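Putative alpha-L-fucosidase (Bacteroides thetaiotaomicron, PDB 3EYP) is a putative alpha-L-fucosidase of glycoside hydrolase family 29, which would release terminal L-fucose from glycans by hydrolysis. Local coordinates at residues T163-A168 with P176-W181; N199-A204 with A228-A233. All coordinates share one frame; numbering follows the deposited sequence.

Contact 1 (T163-A168 with P176-W181)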
ATOM      1  N   THR A 163      -5.097  -5.553   9.744  1.00 39.04           N
ATOM      2  CA  THR A 163      -6.425  -6.219   9.650  1.00 39.85           C
ATOM      3  C   THR A 163      -7.185  -5.498   8.572  1.00 39.76           C
ATOM      4  O   THR A 163      -7.230  -4.277   8.552  1.00 40.93           O
ATOM      5  CB  THR A 163      -7.196  -6.162  10.995  1.00 39.76           C
ATOM      6  OG1 THR A 163      -6.544  -6.985  11.958  1.00 43.31           O
ATOM      7  CG2 THR A 163      -8.603  -6.657  10.881  1.00 41.39           C
ATOM      8  N   TRP A 164      -7.736  -6.266   7.646  1.00 38.86           N
ATOM      9  CA  TRP A 164      -8.384  -5.718   6.439  1.00 38.90           C
ATOM     10  C   TRP A 164      -9.869  -5.983   6.481  1.00 39.30           C
ATOM     11  O   TRP A 164     -10.307  -7.152   6.552  1.00 39.81           O
ATOM     12  CB  TRP A 164      -7.819  -6.359   5.210  1.00 38.91           C
ATOM     13  CG  TRP A 164      -7.440  -5.485   4.085  1.00 40.48           C
ATOM     14  CD1 TRP A 164      -6.303  -4.760   3.960  1.00 42.81           C
ATOM     15  CD2 TRP A 164      -8.171  -5.291   2.879  1.00 41.23           C
ATOM     16  NE1 TRP A 164      -6.300  -4.079   2.770  1.00 40.23           N
ATOM     17  CE2 TRP A 164      -7.420  -4.416   2.070  1.00 38.57           C
ATOM     18  CE3 TRP A 164      -9.399  -5.766   2.406  1.00 42.20           C
ATOM     19  CZ2 TRP A 164      -7.844  -4.017   0.794  1.00 37.87           C
ATOM     20  CZ3 TRP A 164      -9.817  -5.357   1.146  1.00 41.68           C
ATOM     21  CH2 TRP A 164      -9.020  -4.508   0.359  1.00 41.32           C
ATOM     22  N   TRP A 165     -10.634  -4.895   6.354  1.00 39.83           N
ATOM     23  CA  TRP A 165     -12.108  -4.984   6.323  1.00 40.09           C
ATOM     24  C   TRP A 165     -12.617  -4.552   4.963  1.00 39.92           C
ATOM     25  O   TRP A 165     -12.711  -3.356   4.680  1.00 38.26           O
ATOM     26  CB  TRP A 165     -12.770  -4.148   7.411  1.00 39.74           C
ATOM     27  CG  TRP A 165     -12.587  -4.680   8.813  1.00 41.15           C
ATOM     28  CD1 TRP A 165     -12.394  -5.968   9.158  1.00 39.17           C
ATOM     29  CD2 TRP A 165     -12.589  -3.931  10.039  1.00 39.86           C
ATOM     30  NE1 TRP A 165     -12.278  -6.092  10.500  1.00 41.32           N
ATOM     31  CE2 TRP A 165     -12.357  -4.851  11.082  1.00 42.33           C
ATOM     32  CE3 TRP A 165     -12.758  -2.581  10.357  1.00 41.87           C
ATOM     33  CZ2 TRP A 165     -12.328  -4.477  12.431  1.00 40.36           C
ATOM     34  CZ3 TRP A 165     -12.691  -2.193  11.689  1.00 41.56           C
ATOM     35  CH2 TRP A 165     -12.519  -3.144  12.724  1.00 39.54           C
ATOM     36  N   ASP A 166     -12.901  -5.540   4.122  1.00 39.38           N
ATOM     37  CA  ASP A 166     -13.455  -5.302   2.774  1.00 40.19           C
ATOM     38  C   ASP A 166     -14.837  -4.710   2.922  1.00 40.24           C
ATOM     39  O   ASP A 166     -15.649  -5.160   3.737  1.00 40.11           O
ATOM     40  CB  ASP A 166     -13.524  -6.606   1.985  1.00 39.58           C
ATOM     41  CG  ASP A 166     -13.632  -6.446   0.495  1.00 40.63           C
ATOM     42  OD1 ASP A 166     -14.314  -5.538  -0.035  1.00 43.53           O
ATOM     43  OD2 ASP A 166     -13.122  -7.347  -0.191  1.00 42.35           O
ATOM     44  N   GLY A 167     -15.120  -3.705   2.111  1.00 41.28           N
ATOM     45  CA  GLY A 167     -16.441  -3.078   2.135  1.00 40.84           C
ATOM     46  C   GLY A 167     -17.519  -3.757   1.292  1.00 40.78           C
ATOM     47  O   GLY A 167     -18.732  -3.513   1.466  1.00 40.32           O
ATOM     48  N   ALA A 168     -17.083  -4.624   0.406  1.00 41.60           N
ATOM     49  CA  ALA A 168     -18.034  -5.319  -0.510  1.00 41.17           C
ATOM     50  C   ALA A 168     -19.096  -6.063   0.288  1.00 42.53           C
ATOM     51  O   ALA A 168     -18.805  -6.894   1.159  1.00 42.30           O
ATOM     52  CB  ALA A 168     -17.329  -6.280  -1.421  1.00 41.35           C
ATOM     53  N   PRO A 176     -21.474   0.802  15.272  1.00 42.70           N
ATOM     54  CA  PRO A 176     -21.252   0.194  16.590  1.00 43.27           C
ATOM     55  C   PRO A 176     -20.785  -1.274  16.554  1.00 43.40           C
ATOM     56  O   PRO A 176     -20.102  -1.718  17.454  1.00 45.73           O
ATOM     57  CB  PRO A 176     -22.633   0.306  17.262  1.00 43.88           C
ATOM     58  CG  PRO A 176     -23.254   1.564  16.622  1.00 42.90           C
ATOM     59  CD  PRO A 176     -22.811   1.415  15.164  1.00 42.63           C
ATOM     60  N   VAL A 177     -21.164  -1.977  15.516  1.00 43.42           N
ATOM     61  CA  VAL A 177     -20.635  -3.338  15.235  1.00 43.71           C
ATOM     62  C   VAL A 177     -19.105  -3.322  15.015  1.00 43.32           C
ATOM     63  O   VAL A 177     -18.346  -4.028  15.672  1.00 43.62           O
ATOM     64  CB  VAL A 177     -21.295  -3.950  13.983  1.00 43.75           C
ATOM     65  CG1 VAL A 177     -20.541  -5.229  13.480  1.00 43.41           C
ATOM     66  CG2 VAL A 177     -22.767  -4.265  14.240  1.00 43.25           C
ATOM     67  N   TYR A 178     -18.673  -2.470  14.107  1.00 42.74           N
ATOM     68  CA  TYR A 178     -17.242  -2.309  13.846  1.00 42.45           C
ATOM     69  C   TYR A 178     -16.504  -1.827  15.113  1.00 43.16           C
ATOM     70  O   TYR A 178     -15.318  -2.165  15.333  1.00 43.53           O
ATOM     71  CB  TYR A 178     -16.975  -1.346  12.668  1.00 42.66           C
ATOM     72  CG  TYR A 178     -17.290  -1.865  11.312  1.00 40.84           C
ATOM     73  CD1 TYR A 178     -16.380  -2.656  10.612  1.00 40.69           C
ATOM     74  CD2 TYR A 178     -18.478  -1.479  10.657  1.00 41.97           C
ATOM     75  CE1 TYR A 178     -16.654  -3.087   9.287  1.00 40.77           C
ATOM     76  CE2 TYR A 178     -18.777  -1.955   9.418  1.00 43.55           C
ATOM     77  CZ  TYR A 178     -17.867  -2.748   8.717  1.00 42.79           C
ATOM     78  OH  TYR A 178     -18.174  -3.153   7.438  1.00 43.34           O
ATOM     79  N   ARG A 179     -17.196  -1.067  15.974  1.00 44.58           N
ATOM     80  CA  ARG A 179     -16.557  -0.608  17.237  1.00 44.07           C
ATOM     81  C   ARG A 179     -16.131  -1.786  18.096  1.00 45.41           C
ATOM     82  O   ARG A 179     -15.005  -1.855  18.607  1.00 46.54           O
ATOM     83  CB  ARG A 179     -17.470   0.277  18.078  1.00 42.93           C
ATOM     84  CG  ARG A 179     -16.748   0.988  19.248  1.00 43.55           C
ATOM     85  CD  ARG A 179     -17.693   1.941  19.995  1.00 46.06           C
ATOM     86  NE  ARG A 179     -18.821   1.276  20.657  1.00 45.39           N
ATOM     87  CZ  ARG A 179     -20.127   1.412  20.389  1.00 52.54           C
ATOM     88  NH1 ARG A 179     -21.045   0.733  21.148  1.00 53.74           N
ATOM     89  NH2 ARG A 179     -20.550   2.233  19.457  1.00 51.38           N
ATOM     90  N   HIS A 180     -17.108  -2.647  18.308  1.00 44.77           N
ATOM     91  CA  HIS A 180     -16.923  -3.885  19.053  1.00 46.28           C
ATOM     92  C   HIS A 180     -15.684  -4.614  18.533  1.00 44.52           C
ATOM     93  O   HIS A 180     -14.805  -5.024  19.294  1.00 44.30           O
ATOM     94  CB  HIS A 180     -18.200  -4.748  18.973  1.00 47.18           C
ATOM     95  CG  HIS A 180     -18.196  -5.943  19.870  1.00 53.99           C
ATOM     96  ND1 HIS A 180     -18.034  -5.854  21.240  1.00 62.12           N
ATOM     97  CD2 HIS A 180     -18.391  -7.258  19.597  1.00 59.06           C
ATOM     98  CE1 HIS A 180     -18.094  -7.071  21.763  1.00 61.90           C
ATOM     99  NE2 HIS A 180     -18.309  -7.939  20.786  1.00 59.08           N
ATOM    100  N   TRP A 181     -15.584  -4.685  17.220  1.00 43.51           N
ATOM    101  CA  TRP A 181     -14.419  -5.339  16.577  1.00 42.23           C
ATOM    102  C   TRP A 181     -13.097  -4.591  16.715  1.00 42.77           C
ATOM    103  O   TRP A 181     -12.040  -5.153  17.033  1.00 42.83           O
ATOM    104  CB  TRP A 181     -14.689  -5.636  15.127  1.00 42.11           C
ATOM    105  CG  TRP A 181     -15.886  -6.499  14.877  1.00 41.00           C
ATOM    106  CD1 TRP A 181     -16.532  -7.298  15.756  1.00 42.32           C
ATOM    107  CD2 TRP A 181     -16.588  -6.608  13.635  1.00 37.38           C
ATOM    108  NE1 TRP A 181     -17.609  -7.930  15.136  1.00 38.81           N
ATOM    109  CE2 TRP A 181     -17.666  -7.498  13.834  1.00 40.75           C
ATOM    110  CE3 TRP A 181     -16.429  -6.020  12.393  1.00 38.29           C
ATOM    111  CZ2 TRP A 181     -18.537  -7.852  12.816  1.00 39.56           C
ATOM    112  CZ3 TRP A 181     -17.313  -6.401  11.348  1.00 39.67           C
ATOM    113  CH2 TRP A 181     -18.351  -7.281  11.581  1.00 39.98           C
TER
HETATM  114  O   HOH W   1     -16.192  -3.477   5.724  1.00 53.59           O
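Trp165, the first residue past strand 162-164, carries its indole across to Tyr178 and Trp181, two residues three apart on helix 175-188. Its CG stands beside the backbone N and opposite the carbonyl carbon (chi1 -70°), a torsion that sends the six-membered ring to the helix. Tyr178 comes over one indole face near the rim, with Tyr178 CD1 3.6 Å from Trp165 CE3. The six-membered ring of Trp165 and the Tyr178 ring have centroids 5.4 Å apart and planes at 55°, an oblique pairing. The far end of the indole rests against the helix: Trp165 CZ2 is 3.8 Å from Trp181 CB, and Trp165 CH2 is 3.9 Å from Tyr178 O. All three residues are buried, which fits an aromatic cluster held by apolar packing. A leucine in place of Trp165 would probably open a gap beside Tyr178 CD1 and Trp181 CB, leaving the tyrosine ring without the indole face it rests on.

At Asp166 the link is polar. Its backbone O accepts a hydrogen bond from a water at 2.7 Å, and the same water is 2.6 Å from Tyr178 OH, tying the phenol end to the loop main chain. The CA-CB bond of Asp166 is directed away from the helix; Asp166 OD1 accepts from Ala168 N at 2.9 Å, 38° out of the carboxylate plane, forming an Asx turn around Gly167. Tyr123 OH and glycerol, probably from the crystallisation liquor, also hydrogen-bond this carboxylate. The cluster joins the loop leaving strand 162-164 to the following helix within the beta-alpha-beta unit 162-164, 175-188, 193-195, as in a TIM-barrel glycosidase.

Contact 2 (N199-A204 with A228-A233)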
ATOM      1  N   ASN A 199     -18.857   1.788   7.042  1.00 42.97           N
ATOM      2  CA  ASN A 199     -19.239   2.209   8.398  1.00 43.35           C
ATOM      3  C   ASN A 199     -18.180   2.062   9.467  1.00 41.97           C
ATOM      4  O   ASN A 199     -18.387   2.460  10.590  1.00 43.71           O
ATOM      5  CB  ASN A 199     -20.579   1.607   8.830  1.00 44.50           C
ATOM      6  CG  ASN A 199     -21.713   2.064   7.925  1.00 47.01           C
ATOM      7  OD1 ASN A 199     -21.768   3.247   7.534  1.00 45.28           O
ATOM      8  ND2 ASN A 199     -22.604   1.129   7.552  1.00 44.97           N
ATOM      9  N   SER A 200     -17.023   1.557   9.064  1.00 41.96           N
ATOM     10  CA  SER A 200     -15.839   1.452   9.972  1.00 42.48           C
ATOM     11  C   SER A 200     -14.991   2.695   9.983  1.00 42.02           C
ATOM     12  O   SER A 200     -13.925   2.719  10.605  1.00 41.51           O
ATOM     13  CB  SER A 200     -14.928   0.296   9.580  1.00 41.93           C
ATOM     14  OG  SER A 200     -14.298   0.507   8.306  1.00 40.80           O
ATOM     15  N   TYR A 201     -15.461   3.699   9.242  1.00 41.79           N
ATOM     16  CA  TYR A 201     -14.677   4.933   8.972  1.00 43.40           C
ATOM     17  C   TYR A 201     -13.998   5.593  10.178  1.00 43.71           C
ATOM     18  O   TYR A 201     -12.892   6.077  10.043  1.00 45.28           O
ATOM     19  CB  TYR A 201     -15.474   5.978   8.147  1.00 43.02           C
ATOM     20  CG  TYR A 201     -16.622   6.550   8.920  1.00 42.88           C
ATOM     21  CD1 TYR A 201     -16.460   7.706   9.677  1.00 42.18           C
ATOM     22  CD2 TYR A 201     -17.830   5.894   8.993  1.00 45.03           C
ATOM     23  CE1 TYR A 201     -17.481   8.215  10.401  1.00 45.14           C
ATOM     24  CE2 TYR A 201     -18.884   6.412   9.733  1.00 46.03           C
ATOM     25  CZ  TYR A 201     -18.700   7.576  10.428  1.00 47.17           C
ATOM     26  OH  TYR A 201     -19.744   8.093  11.183  1.00 48.20           O
ATOM     27  N   PRO A 202     -14.588   5.522  11.375  1.00 44.17           N
ATOM     28  CA  PRO A 202     -13.896   6.167  12.482  1.00 43.57           C
ATOM     29  C   PRO A 202     -12.740   5.389  13.040  1.00 43.69           C
ATOM     30  O   PRO A 202     -12.011   5.889  13.888  1.00 41.73           O
ATOM     31  CB  PRO A 202     -14.960   6.259  13.579  1.00 44.83           C
ATOM     32  CG  PRO A 202     -16.123   5.569  13.122  1.00 44.32           C
ATOM     33  CD  PRO A 202     -15.973   5.154  11.702  1.00 43.09           C
ATOM     34  N   PHE A 203     -12.603   4.149  12.571  1.00 42.85           N
ATOM     35  CA  PHE A 203     -11.614   3.249  13.095  1.00 42.81           C
ATOM     36  C   PHE A 203     -10.470   2.971  12.118  1.00 43.60           C
ATOM     37  O   PHE A 203      -9.471   2.330  12.437  1.00 43.93           O
ATOM     38  CB  PHE A 203     -12.295   1.958  13.522  1.00 43.56           C
ATOM     39  CG  PHE A 203     -13.522   2.189  14.338  1.00 43.95           C
ATOM     40  CD1 PHE A 203     -13.419   2.830  15.572  1.00 43.41           C
ATOM     41  CD2 PHE A 203     -14.764   1.771  13.904  1.00 41.65           C
ATOM     42  CE1 PHE A 203     -14.551   3.010  16.361  1.00 46.53           C
ATOM     43  CE2 PHE A 203     -15.909   1.994  14.679  1.00 44.26           C
ATOM     44  CZ  PHE A 203     -15.797   2.617  15.892  1.00 44.00           C
ATOM     45  N   ALA A 204     -10.658   3.424  10.904  1.00 42.37           N
ATOM     46  CA  ALA A 204      -9.702   3.155   9.839  1.00 42.43           C
ATOM     47  C   ALA A 204      -8.405   3.901  10.092  1.00 41.56           C
ATOM     48  O   ALA A 204      -8.413   5.088  10.459  1.00 42.07           O
ATOM     49  CB  ALA A 204     -10.315   3.615   8.483  1.00 42.43           C
ATOM     50  N   ALA A 228     -16.118  10.361   3.211  1.00 42.90           N
ATOM     51  CA  ALA A 228     -15.788   9.766   1.925  1.00 42.93           C
ATOM     52  C   ALA A 228     -15.682   8.273   2.096  1.00 43.50           C
ATOM     53  O   ALA A 228     -16.071   7.533   1.240  1.00 43.17           O
ATOM     54  CB  ALA A 228     -14.498  10.333   1.311  1.00 42.65           C
ATOM     55  N   ILE A 229     -15.114   7.840   3.216  1.00 43.09           N
ATOM     56  CA  ILE A 229     -14.969   6.426   3.463  1.00 43.67           C
ATOM     57  C   ILE A 229     -16.354   5.824   3.640  1.00 43.97           C
ATOM     58  O   ILE A 229     -16.705   4.785   3.062  1.00 44.46           O
ATOM     59  CB  ILE A 229     -14.056   6.153   4.684  1.00 42.99           C
ATOM     60  CG1 ILE A 229     -12.636   6.593   4.296  1.00 44.40           C
ATOM     61  CG2 ILE A 229     -14.172   4.648   5.126  1.00 43.94           C
ATOM     62  CD1 ILE A 229     -11.639   6.736   5.450  1.00 45.39           C
ATOM     63  N   ARG A 230     -17.135   6.544   4.418  1.00 45.19           N
ATOM     64  CA  ARG A 230     -18.474   6.103   4.810  1.00 46.43           C
ATOM     65  C   ARG A 230     -19.349   5.896   3.583  1.00 47.57           C
ATOM     66  O   ARG A 230     -19.925   4.844   3.398  1.00 47.45           O
ATOM     67  CB  ARG A 230     -19.157   7.075   5.767  1.00 45.48           C
ATOM     68  CG  ARG A 230     -20.406   6.459   6.432  1.00 45.85           C
ATOM     69  CD  ARG A 230     -21.165   7.509   7.129  1.00 47.07           C
ATOM     70  NE  ARG A 230     -21.828   8.408   6.174  1.00 48.92           N
ATOM     71  CZ  ARG A 230     -22.397   9.556   6.524  1.00 53.02           C
ATOM     72  NH1 ARG A 230     -22.972  10.316   5.622  1.00 50.35           N
ATOM     73  NH2 ARG A 230     -22.400   9.920   7.807  1.00 55.46           N
ATOM     74  N   ASP A 231     -19.416   6.935   2.776  1.00 48.50           N
ATOM     75  CA  ASP A 231     -20.220   6.963   1.539  1.00 49.83           C
ATOM     76  C   ASP A 231     -19.409   6.662   0.282  1.00 50.36           C
ATOM     77  O   ASP A 231     -19.524   7.280  -0.765  1.00 52.31           O
ATOM     78  CB  ASP A 231     -20.926   8.316   1.417  1.00 49.11           C
ATOM     79  CG  ASP A 231     -21.897   8.579   2.567  1.00 51.24           C
ATOM     80  OD1 ASP A 231     -22.294   7.652   3.294  1.00 47.27           O
ATOM     81  OD2 ASP A 231     -22.257   9.753   2.776  1.00 53.59           O
ATOM     82  N   GLU A 232     -18.569   5.672   0.439  1.00 52.28           N
ATOM     83  CA  GLU A 232     -17.651   5.149  -0.604  1.00 52.21           C
ATOM     84  C   GLU A 232     -18.064   5.465  -2.064  1.00 52.35           C
ATOM     85  O   GLU A 232     -17.422   6.228  -2.812  1.00 51.55           O
ATOM     86  CB  GLU A 232     -17.540   3.623  -0.412  1.00 52.72           C
ATOM     87  CG  GLU A 232     -16.225   3.026  -0.836  1.00 55.15           C
ATOM     88  CD  GLU A 232     -16.144   1.512  -0.635  1.00 53.82           C
ATOM     89  OE1 GLU A 232     -16.737   0.779  -1.466  1.00 52.18           O
ATOM     90  OE2 GLU A 232     -15.424   1.081   0.304  1.00 54.15           O
ATOM     91  N   ALA A 233     -19.164   4.858  -2.475  1.00 52.66           N
ATOM     92  CA  ALA A 233     -19.517   4.846  -3.895  1.00 52.79           C
ATOM     93  C   ALA A 233     -19.822   6.218  -4.481  1.00 52.48           C
ATOM     94  O   ALA A 233     -19.845   6.418  -5.707  1.00 52.99           O
ATOM     95  CB  ALA A 233     -20.709   3.873  -4.154  1.00 54.22           C
TER
HETATM   96  O   HOH W   2     -21.832   3.531   4.731  1.00 60.05           O
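Tyr201 CG sits between the backbone N and the carbonyl carbon (chi1 68°), while Arg230 CG extends opposite its own backbone N, and with these two settings the phenol and the arginine chain run alongside each other in the same direction. The aliphatic part of the arginine follows the ring: Tyr201 CD2 is 3.7 Å from Arg230 CG, and Tyr201 CE2 is 3.6 Å from Arg230 CD. Closer to the backbone, Tyr201 CB meets Ile229 CG2 at 3.5 Å, the apolar footing of the contact.

The guanidinium does not stack on the phenol, their planes being 84° apart. The arginine chain bends at chi3 (71°), and its NE and NH1 edge pairs with both Asp231 oxygens, Arg230 NE lying 3.0 Å from Asp231 OD1 and Arg230 NH1 3.0 Å from Asp231 OD2. This two-point salt bridge probably limits rotation of the head and so steadies the methylenes against the ring.

Asn199 adds a water bridge: its OD1 accepts from a water at 2.8 Å that also donates to Arg230 O at 2.7 Å. The amide's other end, ND2, is bonded to Leu173 O. The loop after strand 193-195 is thus fastened to the C-terminal end of helix 226-230, with Tyr201 also touching Thr175 of helix 175-188 and Ile229 packing on Leu239 of helix 236-240.

Contact 1 closes before contact 2 opens, so the two follow in series along the chain, with strand 193-195 between them. Their centres are about 10 Å apart, and they touch directly: Ser200 CB lies 3.4 Å from Tyr178 CD1 and 3.7 Å from Trp165 CE3. Helix 175-188 is shared: it packs on Trp165, just past strand 162-164, in contact 1 and on segment 199-204 of contact 2. Both belong to the predicted TIM-barrel fucosidase part of the chain. Asp166 and Glu232, from segments of the two contacts, hydrogen-bond glycerol, which is consistent with these segments bordering a polyol-binding pocket, though glycerol is probably a crystallisation additive.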